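Local structure of beta-glucosidase (Saccharopolyspora erythraea D, 5M6G) at residues 323-328 / 349-354; 330-335 / 359-364. The protein probably hydrolyses terminal, non-reducing beta-D-glucosyl residues with release of beta-D-glucose, as a member of glycoside hydrolase family 3. One frame throughout, in Å; residues are numbered along the deposited sequence.

Interaction 1: residues 323-328 / 349-354. With MG (magnesium ion), chain B.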
# COMPACT_ATOMS: atom_id res chain seq x y z
N PHE A 323 -4.42 -21.03 14.67
CA PHE A 323 -3.02 -21.35 14.86
C PHE A 323 -2.87 -22.42 15.95
O PHE A 323 -3.63 -22.43 16.92
CB PHE A 323 -2.17 -20.11 15.19
CG PHE A 323 -2.63 -19.31 16.39
CD1 PHE A 323 -2.28 -19.70 17.68
CD2 PHE A 323 -3.35 -18.14 16.23
CE1 PHE A 323 -2.68 -18.96 18.79
CE2 PHE A 323 -3.76 -17.39 17.32
CZ PHE A 323 -3.42 -17.80 18.61
N THR A 324 -1.94 -23.33 15.74
CA THR A 324 -1.61 -24.38 16.68
C THR A 324 -0.35 -24.04 17.44
O THR A 324 0.39 -23.11 17.07
CB THR A 324 -1.42 -25.71 15.95
OG1 THR A 324 -0.29 -25.61 15.08
CG2 THR A 324 -2.66 -26.08 15.15
N PRO A 325 -0.03 -24.77 18.51
CA PRO A 325 1.27 -24.55 19.17
C PRO A 325 2.43 -24.76 18.23
O PRO A 325 3.44 -24.06 18.35
CB PRO A 325 1.26 -25.58 20.31
CG PRO A 325 -0.18 -25.76 20.63
CD PRO A 325 -0.90 -25.67 19.30
N ASP A 326 2.32 -25.72 17.29
CA ASP A 326 3.38 -25.95 16.31
C ASP A 326 3.60 -24.72 15.43
O ASP A 326 4.73 -24.40 15.06
CB ASP A 326 3.03 -27.15 15.43
CG ASP A 326 3.07 -28.47 16.18
OD1 ASP A 326 3.63 -28.52 17.29
OD2 ASP A 326 2.55 -29.46 15.63
N GLU A 327 2.52 -24.04 15.05
CA GLU A 327 2.66 -22.88 14.19
C GLU A 327 3.27 -21.71 14.94
O GLU A 327 4.11 -20.98 14.40
CB GLU A 327 1.32 -22.52 13.56
CG GLU A 327 0.88 -23.51 12.50
CD GLU A 327 -0.55 -23.33 12.07
OE1 GLU A 327 -1.41 -23.21 12.96
OE2 GLU A 327 -0.82 -23.29 10.85
N VAL A 328 2.86 -21.52 16.20
CA VAL A 328 3.51 -20.52 17.05
C VAL A 328 5.01 -20.79 17.13
O VAL A 328 5.84 -19.91 16.85
CB VAL A 328 2.87 -20.50 18.44
CG1 VAL A 328 3.60 -19.53 19.36
CG2 VAL A 328 1.39 -20.13 18.33
N ILE A 349 -0.54 -15.90 23.66
CA ILE A 349 0.37 -15.72 24.79
C ILE A 349 0.52 -17.02 25.57
O ILE A 349 1.64 -17.41 25.93
CB ILE A 349 -0.13 -14.57 25.69
CG1 ILE A 349 -0.00 -13.23 24.95
CG2 ILE A 349 0.65 -14.55 26.99
CD1 ILE A 349 -0.73 -12.08 25.61
N ASP A 350 -0.59 -17.73 25.81
CA ASP A 350 -0.52 -19.00 26.53
C ASP A 350 0.33 -20.02 25.77
O ASP A 350 1.17 -20.71 26.37
CB ASP A 350 -1.93 -19.55 26.77
CG ASP A 350 -2.68 -18.77 27.84
OD1 ASP A 350 -2.04 -18.01 28.59
OD2 ASP A 350 -3.91 -18.93 27.95
N TYR A 351 0.11 -20.14 24.46
CA TYR A 351 0.90 -21.07 23.66
C TYR A 351 2.38 -20.73 23.71
O TYR A 351 3.23 -21.61 23.89
CB TYR A 351 0.43 -21.07 22.20
CG TYR A 351 -0.83 -21.87 21.92
CD1 TYR A 351 -1.49 -22.57 22.93
CD2 TYR A 351 -1.37 -21.90 20.64
CE1 TYR A 351 -2.65 -23.29 22.65
CE2 TYR A 351 -2.52 -22.62 20.35
CZ TYR A 351 -3.15 -23.31 21.36
OH TYR A 351 -4.29 -24.01 21.07
N LEU A 352 2.72 -19.45 23.52
CA LEU A 352 4.13 -19.07 23.48
C LEU A 352 4.78 -19.28 24.84
O LEU A 352 5.94 -19.71 24.92
CB LEU A 352 4.28 -17.62 23.01
CG LEU A 352 5.72 -17.17 22.72
CD1 LEU A 352 6.49 -18.22 21.91
CD2 LEU A 352 5.72 -15.82 22.00
N ARG A 353 4.06 -18.98 25.92
CA ARG A 353 4.59 -19.22 27.26
C ARG A 353 4.99 -20.69 27.42
O ARG A 353 6.08 -20.99 27.92
CB ARG A 353 3.58 -18.83 28.33
CG ARG A 353 4.19 -18.82 29.74
CD ARG A 353 3.14 -18.75 30.83
NE ARG A 353 2.44 -17.46 30.83
CZ ARG A 353 1.18 -17.29 30.43
NH1 ARG A 353 0.47 -18.33 30.00
NH2 ARG A 353 0.63 -16.09 30.47
N ALA A 354 4.12 -21.60 26.99
CA ALA A 354 4.42 -23.03 27.11
C ALA A 354 5.61 -23.43 26.25
O ALA A 354 6.42 -24.26 26.66
CB ALA A 354 3.19 -23.86 26.73
MG MG B . -3.28 -23.45 11.15
O HOH W 1 -4.63 -24.81 12.34
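Tyr351 turns its CG anti to its carbonyl carbon (chi1 -79°), and Phe323 sets its CG between its backbone N and carbonyl carbon (chi1 56°); the two rings then meet at the start of helix 325-334, in the TIM-barrel-clan domain of this family 3 enzyme. Their planes stand nearly perpendicular, with Tyr351 CD2 in the plane of the Phe323 ring, 3.7 Å from CE1. One face of the tyrosine takes a CH-pi contact from Pro325, whose CG lies 3.8 Å from the ring centroid, almost on the normal. Proline suits this first turn of a helix, where no backbone N-H is needed for an intrahelical bond. Farther along, Val328 CG2 abuts Tyr351 CD2, and Val328 CG1 meets Leu352 CD1 at 4.1 Å. An alanine in place of Tyr351 would probably leave a gap beside the Phe323 ring edge and Pro325 without its aromatic face. Thr324 and Glu327 close a capping box: Glu327 N donates to Thr324 OG1, and Thr324 N to Glu327 OE1. A water, Asp318 and the backbone carbonyls of Asp315, Gln320 and Asp322 complete the magnesium site, which Glu327 grips with both carboxylate oxygens, OE1 at 2.6 Å and OE2 at 2.5 Å from the metal.

Interaction 2: residues 330-335 / 359-364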
# COMPACT_ATOMS: atom_id res chain seq x y z
N ALA A 330 7.03 -22.61 15.18
CA ALA A 330 7.76 -22.51 13.92
C ALA A 330 7.99 -21.05 13.54
O ALA A 330 9.07 -20.70 13.04
CB ALA A 330 7.00 -23.23 12.81
N SER A 331 7.00 -20.19 13.77
CA SER A 331 7.11 -18.82 13.29
C SER A 331 7.95 -17.96 14.22
O SER A 331 8.76 -17.15 13.76
CB SER A 331 5.72 -18.22 13.12
OG SER A 331 5.79 -17.09 12.28
N VAL A 332 7.79 -18.12 15.54
CA VAL A 332 8.68 -17.42 16.46
C VAL A 332 10.13 -17.83 16.22
O VAL A 332 11.03 -16.99 16.19
CB VAL A 332 8.25 -17.65 17.92
CG1 VAL A 332 9.24 -17.00 18.87
CG2 VAL A 332 6.83 -17.10 18.18
N ASN A 333 10.38 -19.13 16.05
CA ASN A 333 11.77 -19.56 15.85
C ASN A 333 12.29 -19.18 14.48
O ASN A 333 13.51 -19.12 14.28
CB ASN A 333 11.92 -21.07 16.07
CG ASN A 333 11.93 -21.44 17.56
OD1 ASN A 333 12.30 -20.63 18.40
ND2 ASN A 333 11.51 -22.66 17.88
N ALA A 334 11.41 -18.89 13.52
CA ALA A 334 11.89 -18.36 12.25
C ALA A 334 12.50 -16.98 12.40
O ALA A 334 13.24 -16.55 11.50
CB ALA A 334 10.75 -18.33 11.22
N GLY A 335 12.24 -16.27 13.51
CA GLY A 335 12.82 -14.96 13.72
C GLY A 335 11.83 -13.80 13.70
O GLY A 335 12.27 -12.65 13.81
N GLY A 359 11.38 -24.82 26.57
CA GLY A 359 12.65 -24.64 25.90
C GLY A 359 12.62 -24.85 24.41
O GLY A 359 13.68 -24.84 23.77
N ARG A 360 11.44 -25.06 23.83
CA ARG A 360 11.32 -25.21 22.38
C ARG A 360 11.47 -23.87 21.66
O ARG A 360 11.91 -23.84 20.52
CB ARG A 360 9.99 -25.87 22.05
CG ARG A 360 9.85 -27.24 22.71
CD ARG A 360 8.65 -28.02 22.20
NE ARG A 360 7.37 -27.40 22.53
CZ ARG A 360 6.58 -27.81 23.52
NH1 ARG A 360 6.95 -28.84 24.28
NH2 ARG A 360 5.43 -27.21 23.75
N VAL A 361 11.12 -22.77 22.32
CA VAL A 361 11.49 -21.43 21.89
C VAL A 361 12.49 -20.89 22.90
O VAL A 361 12.14 -20.72 24.07
CB VAL A 361 10.27 -20.50 21.78
CG1 VAL A 361 10.72 -19.05 21.63
CG2 VAL A 361 9.37 -20.92 20.61
N PRO A 362 13.73 -20.63 22.51
CA PRO A 362 14.74 -20.22 23.49
C PRO A 362 14.41 -18.86 24.08
O PRO A 362 13.81 -18.00 23.43
CB PRO A 362 16.04 -20.17 22.69
CG PRO A 362 15.73 -20.81 21.36
CD PRO A 362 14.26 -20.66 21.14
N ALA A 363 14.80 -18.69 25.35
CA ALA A 363 14.59 -17.41 26.02
C ALA A 363 15.20 -16.25 25.25
O ALA A 363 14.65 -15.14 25.26
CB ALA A 363 15.18 -17.48 27.43
N GLU A 364 16.33 -16.46 24.57
CA GLU A 364 16.94 -15.35 23.86
C GLU A 364 16.10 -14.90 22.67
O GLU A 364 16.21 -13.74 22.25
CB GLU A 364 18.35 -15.73 23.39
CG GLU A 364 18.38 -16.73 22.25
CD GLU A 364 19.76 -16.85 21.62
OE1 GLU A 364 19.97 -16.27 20.53
OE2 GLU A 364 20.63 -17.51 22.24
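Val332 and Asn333, in the last turn of helix 325-334, meet the short connection between helices 345-357 and 363-379. Asn333 carries the polar half of the meeting. Its ND2 donates to Arg360 O over 2.9 Å, with an N-H...O angle of 162°, and the acceptor lies close to the plane of the side-chain amide. The carbonyl is met at a slant, the donor being tilted 25° from its plane. The first torsion of Asn333 puts CG anti to its own carbonyl carbon, and chi2 of -26° turns OD1 to 3.4 Å from Pro362 CD and 3.7 Å from Val361 CA. An asparagine fits because one short side chain offers an N-H to the backbone while its OD1 lies beside Pro362 CD and Val361 CA.

The apolar half is the pair Val332 and Val361, whose side chains cross at about a right angle and touch through their CG1 methyls at 3.7 Å. Both are buried, and valine suits both places, a short apolar side chain whose CG1 reaches the other without a polar group to satisfy. Glycine suits both turns: Gly359 has positive phi in a Schellman motif ending helix 345-357, and at Gly335, in a second such motif, a CB would press on the preceding carbonyl O. Pro362 is the N-cap residue of the next helix.

Around the contact, Val332 also rests on Leu352 of helix 345-357 and on Phe339 of strand 339-341, Val361 packs against Glu355 and Val356, and Arg365 of helix 363-379 donates to Val332 O.

Overall arrangement
Interactions 1 and 2 lie on successive parts of helix 325-334, with centres about 10 Å apart; the first takes its N-terminal turn, the second its C-terminal turn. Their partners also follow one another in the chain, on helix 345-357 and on the connection into helix 363-379. Leu352 of interaction 1 joins them directly, its CD1 lying 3.9 Å from Val332 CG2 and 4.2 Å from Val361 CG2. Of the magnesium ions in the structure, one is bound at interaction 1; the Val332 side chain of interaction 2 is about 14 Å from that same ion at its nearest atoms. Neither contact contributes a residue to the sorbitol pocket, which Asp129, Asp310 and Glu505 help to line.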